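Local coordinates for cell wall surface anchor family protein (Streptococcus pneumoniae, PDB 4OQ1) that serves as an ancillary pilin of the pneumococcal pilus, probably fastening the fibre to the bacterial cell wall, at residues L52-L57 / Y108-I113; A123-E128 / I139-T144. The protein carries 3 engineered substitutions. All blocks are in the same frame, centred on the assembly; numbering follows the deposited sequence.

Interaction 1. Residues L52-L57 / Y108-I113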
loop_
_atom_site.group_PDB
_atom_site.type_symbol
_atom_site.label_atom_id
_atom_site.label_comp_id
_atom_site.label_asym_id
_atom_site.label_seq_id
_atom_site.Cartn_x
_atom_site.Cartn_y
_atom_site.Cartn_z
ATOM N N LEU A 52 -25.890 21.645 0.263
ATOM C CA LEU A 52 -25.103 22.376 1.295
ATOM C C LEU A 52 -25.991 22.792 2.462
ATOM O O LEU A 52 -26.937 23.537 2.291
ATOM C CB LEU A 52 -24.437 23.550 0.661
ATOM C CG LEU A 52 -23.497 24.256 1.639
ATOM C CD1 LEU A 52 -22.147 23.502 1.860
ATOM C CD2 LEU A 52 -23.279 25.653 1.154
ATOM N N GLN A 53 -25.778 22.222 3.635
ATOM C CA GLN A 53 -26.499 22.600 4.812
ATOM C C GLN A 53 -25.969 23.929 5.352
ATOM O O GLN A 53 -24.708 24.096 5.473
ATOM C CB GLN A 53 -26.305 21.561 5.924
ATOM C CG GLN A 53 -26.807 20.165 5.546
ATOM C CD GLN A 53 -28.283 20.153 5.219
ATOM O OE1 GLN A 53 -29.112 20.802 5.864
ATOM N NE2 GLN A 53 -28.599 19.455 4.180
ATOM N N VAL A 54 -26.879 24.854 5.657
ATOM C CA VAL A 54 -26.518 26.138 6.233
ATOM C C VAL A 54 -27.444 26.583 7.389
ATOM O O VAL A 54 -28.571 26.079 7.571
ATOM C CB VAL A 54 -26.450 27.259 5.169
ATOM C CG1 VAL A 54 -25.592 26.891 3.999
ATOM C CG2 VAL A 54 -27.852 27.677 4.698
ATOM N N TRP A 55 -26.983 27.551 8.148
ATOM C CA TRP A 55 -27.827 28.273 9.034
ATOM C C TRP A 55 -27.847 29.679 8.594
ATOM O O TRP A 55 -26.779 30.291 8.472
ATOM C CB TRP A 55 -27.251 28.226 10.432
ATOM C CG TRP A 55 -27.296 26.883 11.114
ATOM C CD1 TRP A 55 -28.236 26.462 12.039
ATOM C CD2 TRP A 55 -26.433 25.797 10.918
ATOM N NE1 TRP A 55 -27.988 25.198 12.443
ATOM C CE2 TRP A 55 -26.912 24.725 11.764
ATOM C CE3 TRP A 55 -25.353 25.568 10.093
ATOM C CZ2 TRP A 55 -26.270 23.524 11.850
ATOM C CZ3 TRP A 55 -24.695 24.352 10.146
ATOM C CH2 TRP A 55 -25.167 23.337 11.025
ATOM N N LYS A 56 -29.018 30.264 8.486
ATOM C CA LYS A 56 -29.146 31.691 8.102
ATOM C C LYS A 56 -29.262 32.525 9.365
ATOM O O LYS A 56 -30.138 32.268 10.227
ATOM C CB LYS A 56 -30.399 31.871 7.219
ATOM C CG LYS A 56 -30.632 33.322 6.702
ATOM C CD LYS A 56 -31.971 33.481 5.906
ATOM C CE LYS A 56 -32.052 34.840 5.231
ATOM N NZ LYS A 56 -31.856 36.007 6.133
ATOM N N LEU A 57 -28.314 33.430 9.544
ATOM C CA LEU A 57 -28.186 34.168 10.785
ATOM C C LEU A 57 -29.184 35.337 10.819
ATOM O O LEU A 57 -29.514 35.844 9.815
ATOM C CB LEU A 57 -26.741 34.691 11.030
ATOM C CG LEU A 57 -25.500 33.810 10.925
ATOM C CD1 LEU A 57 -24.158 34.490 11.346
ATOM C CD2 LEU A 57 -25.651 32.615 11.769
ATOM N N TYR A 108 -24.890 33.637 6.140
ATOM C CA TYR A 108 -25.047 32.195 6.235
ATOM C C TYR A 108 -23.821 31.571 6.914
ATOM O O TYR A 108 -22.731 32.009 6.704
ATOM C CB TYR A 108 -25.219 31.662 4.891
ATOM C CG TYR A 108 -26.503 32.047 4.227
ATOM C CD1 TYR A 108 -27.674 31.382 4.475
ATOM C CD2 TYR A 108 -26.474 32.996 3.179
ATOM C CE1 TYR A 108 -28.854 31.727 3.821
ATOM C CE2 TYR A 108 -27.623 33.333 2.473
ATOM C CZ TYR A 108 -28.819 32.713 2.801
ATOM O OH TYR A 108 -29.938 33.040 2.107
ATOM N N TYR A 109 -24.037 30.603 7.820
ATOM C CA TYR A 109 -22.957 29.895 8.447
ATOM C C TYR A 109 -22.944 28.474 7.892
ATOM O O TYR A 109 -24.006 27.829 7.769
ATOM C CB TYR A 109 -23.261 29.806 9.977
ATOM C CG TYR A 109 -22.358 28.964 10.772
ATOM C CD1 TYR A 109 -20.977 29.214 10.814
ATOM C CD2 TYR A 109 -22.864 28.015 11.639
ATOM C CE1 TYR A 109 -20.119 28.409 11.601
ATOM C CE2 TYR A 109 -22.035 27.201 12.378
ATOM C CZ TYR A 109 -20.664 27.426 12.430
ATOM O OH TYR A 109 -19.799 26.709 13.244
ATOM N N VAL A 110 -21.747 27.972 7.601
ATOM C CA VAL A 110 -21.521 26.574 7.082
ATOM C C VAL A 110 -20.572 25.860 8.054
ATOM O O VAL A 110 -19.649 26.478 8.596
ATOM C CB VAL A 110 -20.875 26.600 5.700
ATOM C CG1 VAL A 110 -20.534 25.214 5.145
ATOM C CG2 VAL A 110 -21.759 27.381 4.748
ATOM N N ARG A 111 -20.891 24.613 8.337
ATOM C CA ARG A 111 -20.048 23.724 9.098
ATOM C C ARG A 111 -19.419 22.564 8.334
ATOM O O ARG A 111 -18.386 22.019 8.748
ATOM C CB ARG A 111 -20.885 23.145 10.208
ATOM C CG ARG A 111 -20.761 23.971 11.488
ATOM C CD ARG A 111 -21.450 23.360 12.703
ATOM N NE ARG A 111 -20.555 22.520 13.483
ATOM C CZ ARG A 111 -19.725 22.974 14.405
ATOM N NH1 ARG A 111 -19.656 24.278 14.644
ATOM N NH2 ARG A 111 -18.994 22.126 15.117
ATOM N N SER A 112 -20.052 22.157 7.244
ATOM C CA SER A 112 -19.604 21.080 6.393
ATOM C C SER A 112 -19.931 21.352 4.931
ATOM O O SER A 112 -21.058 21.730 4.637
ATOM C CB SER A 112 -20.466 19.832 6.777
ATOM O OG SER A 112 -20.028 18.675 6.092
ATOM N N ILE A 113 -18.980 21.148 4.028
ATOM C CA ILE A 113 -19.227 21.205 2.587
ATOM C C ILE A 113 -19.676 19.820 2.079
ATOM O O ILE A 113 -20.570 19.766 1.257
ATOM C CB ILE A 113 -18.047 21.686 1.865
ATOM C CG1 ILE A 113 -17.802 23.109 2.331
ATOM C CG2 ILE A 113 -18.246 21.640 0.341
ATOM C CD1 ILE A 113 -16.629 23.819 1.740
HETATM O O HOH W 1 -22.975 22.917 7.162
HETATM O O HOH W 2 -23.379 20.571 4.072
#
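In an antiparallel beta ladder of the N-terminal beta domain, Trp55 and Tyr109 form a hydrogen-bonded pair: Trp55 N donates to Tyr109 O (3.0 Å) and Tyr109 N to Trp55 O (2.8 Å), both nearly straight. The two aromatic side chains rise side by side from the same face, their planes 45° apart, with Trp55 CE3 3.8 Å from Tyr109 CD2. Arg111 adds aliphatic cover, its CB lying 4.0 Å from Trp55 CZ3, while its NH1 donates to Tyr109 OH and so restrains the phenol.

On the other face, Lys56 and Tyr108 make the adjoining non-hydrogen-bonded pair. Lys56 suits this partly exposed place because its methylenes can pack against the tyrosine ring: CB lies 3.7 Å from Tyr108 CE1, and CG, anti to the backbone N (chi1 -178°), comes as near to the same atom. Val54 CG2 meets CD1 of the same ring, whose hydroxyl is hydrogen-bonded to Pro104 O.

Beyond Val110 the backbones part, and water takes over the bridging. One molecule accepts from Arg111 N and donates to Gln53 O, and a second accepts from Gln53 N and donates to Ser112 O at 2.7 Å.

Interaction 2. Residues A123-E128 / I139-T144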
loop_
_atom_site.group_PDB
_atom_site.type_symbol
_atom_site.label_atom_id
_atom_site.label_comp_id
_atom_site.label_asym_id
_atom_site.label_seq_id
_atom_site.Cartn_x
_atom_site.Cartn_y
_atom_site.Cartn_z
ATOM N N ALA A 123 -15.745 22.290 7.150
ATOM C CA ALA A 123 -15.350 23.633 6.879
ATOM C C ALA A 123 -16.315 24.630 7.589
ATOM O O ALA A 123 -17.490 24.646 7.339
ATOM C CB ALA A 123 -15.350 23.865 5.388
ATOM N N GLU A 124 -15.766 25.491 8.404
ATOM C CA GLU A 124 -16.507 26.434 9.135
ATOM C C GLU A 124 -16.258 27.818 8.684
ATOM O O GLU A 124 -15.141 28.327 8.903
ATOM C CB GLU A 124 -16.154 26.321 10.559
ATOM C CG GLU A 124 -16.590 24.922 11.082
ATOM C CD GLU A 124 -16.161 24.653 12.553
ATOM O OE1 GLU A 124 -15.670 25.565 13.229
ATOM O OE2 GLU A 124 -16.354 23.500 12.993
ATOM N N PHE A 125 -17.289 28.423 8.077
ATOM C CA PHE A 125 -17.131 29.787 7.614
ATOM C C PHE A 125 -18.476 30.479 7.492
ATOM O O PHE A 125 -19.566 29.826 7.528
ATOM C CB PHE A 125 -16.382 29.832 6.274
ATOM C CG PHE A 125 -17.026 29.025 5.184
ATOM C CD1 PHE A 125 -16.872 27.645 5.067
ATOM C CD2 PHE A 125 -17.832 29.654 4.255
ATOM C CE1 PHE A 125 -17.531 26.960 4.075
ATOM C CE2 PHE A 125 -18.455 28.965 3.258
ATOM C CZ PHE A 125 -18.274 27.626 3.135
ATOM N N LEU A 126 -18.417 31.769 7.197
ATOM C CA LEU A 126 -19.629 32.482 6.899
ATOM C C LEU A 126 -19.486 32.955 5.492
ATOM O O LEU A 126 -18.382 33.183 5.030
ATOM C CB LEU A 126 -19.733 33.763 7.756
ATOM C CG LEU A 126 -19.845 33.769 9.264
ATOM C CD1 LEU A 126 -20.181 35.154 9.768
ATOM C CD2 LEU A 126 -20.913 32.820 9.660
ATOM N N PHE A 127 -20.609 33.079 4.848
ATOM C CA PHE A 127 -20.679 33.870 3.630
ATOM C C PHE A 127 -21.899 34.829 3.596
ATOM O O PHE A 127 -22.951 34.517 4.114
ATOM C CB PHE A 127 -20.593 32.951 2.389
ATOM C CG PHE A 127 -21.757 32.042 2.155
ATOM C CD1 PHE A 127 -22.835 32.445 1.366
ATOM C CD2 PHE A 127 -21.819 30.822 2.792
ATOM C CE1 PHE A 127 -23.895 31.597 1.080
ATOM C CE2 PHE A 127 -22.909 29.971 2.581
ATOM C CZ PHE A 127 -23.953 30.361 1.753
ATOM N N GLU A 128 -21.815 35.897 2.782
ATOM C CA GLU A 128 -22.917 36.859 2.792
ATOM C C GLU A 128 -23.289 37.131 1.342
ATOM O O GLU A 128 -22.398 37.366 0.518
ATOM C CB GLU A 128 -22.510 38.101 3.547
ATOM C CG GLU A 128 -23.597 39.165 3.498
ATOM C CD GLU A 128 -23.257 40.402 4.242
ATOM O OE1 GLU A 128 -23.986 40.690 5.179
ATOM O OE2 GLU A 128 -22.265 41.083 3.905
ATOM N N ILE A 139 -15.534 31.453 -2.721
ATOM C CA ILE A 139 -14.848 31.171 -1.474
ATOM C C ILE A 139 -13.947 29.927 -1.584
ATOM O O ILE A 139 -14.383 28.868 -2.001
ATOM C CB ILE A 139 -15.851 30.896 -0.367
ATOM C CG1 ILE A 139 -16.530 32.222 -0.040
ATOM C CG2 ILE A 139 -15.201 30.266 0.867
ATOM C CD1 ILE A 139 -17.567 32.162 0.992
ATOM N N VAL A 140 -12.716 30.084 -1.122
ATOM C CA VAL A 140 -11.742 29.006 -1.094
ATOM C C VAL A 140 -11.815 28.415 0.336
ATOM O O VAL A 140 -11.302 29.019 1.278
ATOM C CB VAL A 140 -10.308 29.497 -1.422
ATOM C CG1 VAL A 140 -9.362 28.322 -1.562
ATOM C CG2 VAL A 140 -10.216 30.363 -2.672
ATOM N N ALA A 141 -12.453 27.261 0.505
ATOM C CA ALA A 141 -12.826 26.811 1.865
ATOM C C ALA A 141 -11.704 26.000 2.522
ATOM O O ALA A 141 -11.198 25.057 1.900
ATOM C CB ALA A 141 -14.036 25.911 1.750
ATOM N N LYS A 142 -11.308 26.335 3.770
ATOM C CA LYS A 142 -10.232 25.675 4.421
ATOM C C LYS A 142 -10.859 24.484 5.055
ATOM O O LYS A 142 -11.927 24.576 5.618
ATOM C CB LYS A 142 -9.593 26.530 5.503
ATOM C CG LYS A 142 -8.594 25.758 6.356
ATOM C CD LYS A 142 -7.635 26.766 6.957
ATOM C CE LYS A 142 -6.340 26.067 7.405
ATOM N NZ LYS A 142 -6.696 25.233 8.530
ATOM N N LYS A 143 -10.209 23.349 4.892
ATOM C CA LYS A 143 -10.710 22.109 5.529
ATOM C C LYS A 143 -10.390 22.172 7.023
ATOM O O LYS A 143 -9.309 22.504 7.443
ATOM C CB LYS A 143 -10.097 20.851 4.851
ATOM C CG LYS A 143 -10.754 19.536 5.278
ATOM C CD LYS A 143 -9.976 18.324 4.732
ATOM C CE LYS A 143 -10.720 17.056 5.136
ATOM N NZ LYS A 143 -10.210 15.896 4.369
ATOM N N THR A 144 -11.354 21.761 7.807
ATOM C CA THR A 144 -11.220 21.649 9.233
ATOM C C THR A 144 -11.217 20.156 9.734
ATOM O O THR A 144 -11.416 19.251 8.995
ATOM C CB THR A 144 -12.326 22.485 9.924
ATOM O OG1 THR A 144 -12.154 22.412 11.313
ATOM C CG2 THR A 144 -13.599 21.958 9.614
HETATM O O HOH W 3 -13.049 26.328 7.138
#
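The Phe125 ring has CG2 of Ile139 over one face, while Ala141 CB approaches it obliquely, 4.3 Å from CE1. The other branch of Ile139 crosses the phenylalanine and brings CD1 to 4.0 Å from Phe125 CE2. Its reach comes from an extended chi2 (179°), which carries CD1 away from its own backbone and on to Phe127 CB at 3.4 Å, a tight fit. The Phe127 ring meets this methyl only obliquely and leads away toward Tyr108. A branched isoleucine suits this place because its two arms can serve two phenylalanines at once, one methyl on a ring and the other between neighbouring side chains.

Toward the other end the side chains shrink and the backbones draw together. Ala123 CB lies 3.5 Å from Lys142 O, an approach suited to a small side chain. Thr144 CG2, set between its backbone N and carbonyl carbon (chi1 of OG1 -178°), touches Ala123 N at 3.3 Å. No direct hydrogen bond spans the segments; instead one water donates to Lys142 O at 2.6 Å and accepts a weak bond from Glu124 N.

The backbone of Ile139 is hydrogen-bonded to Val31 and Gln33, and Phe125 and Phe127 also touch Leu32 and Leu30 of strand 28-33. Side chains of strand 120-129 thus meet those of edge strand 137-140 and the chain following it, without backbone pairing, probably as part of the hydrophobic filling of a beta sandwich, as the IgG-rev fold named for this pilin would suggest.

In the fold
The two contacts lie about 9 Å apart, centre to centre, near one end of an elongated chain, and share one mixed sheet. They come in series: 52-57 pairs with 108-113 before 123-128 meets 139-144. Strand 106-110 has 50-56 as one neighbour in that sheet and 120-129 as the other, the latter through probable backbone hydrogen bonds from Val110 N to Phe125 O and from Tyr108 N to Phe127 O. Strand 137-140, by contrast, is an outermost strand, beside 28-33. Interaction 1 is pairing within the sheet, whereas interaction 2 joins distant strands through side chains; Ile113 CD1 against Ala141 CB adds direct packing between them. Both contacts thus belong to the N-terminal domain, one between inner strands, one reaching an edge strand.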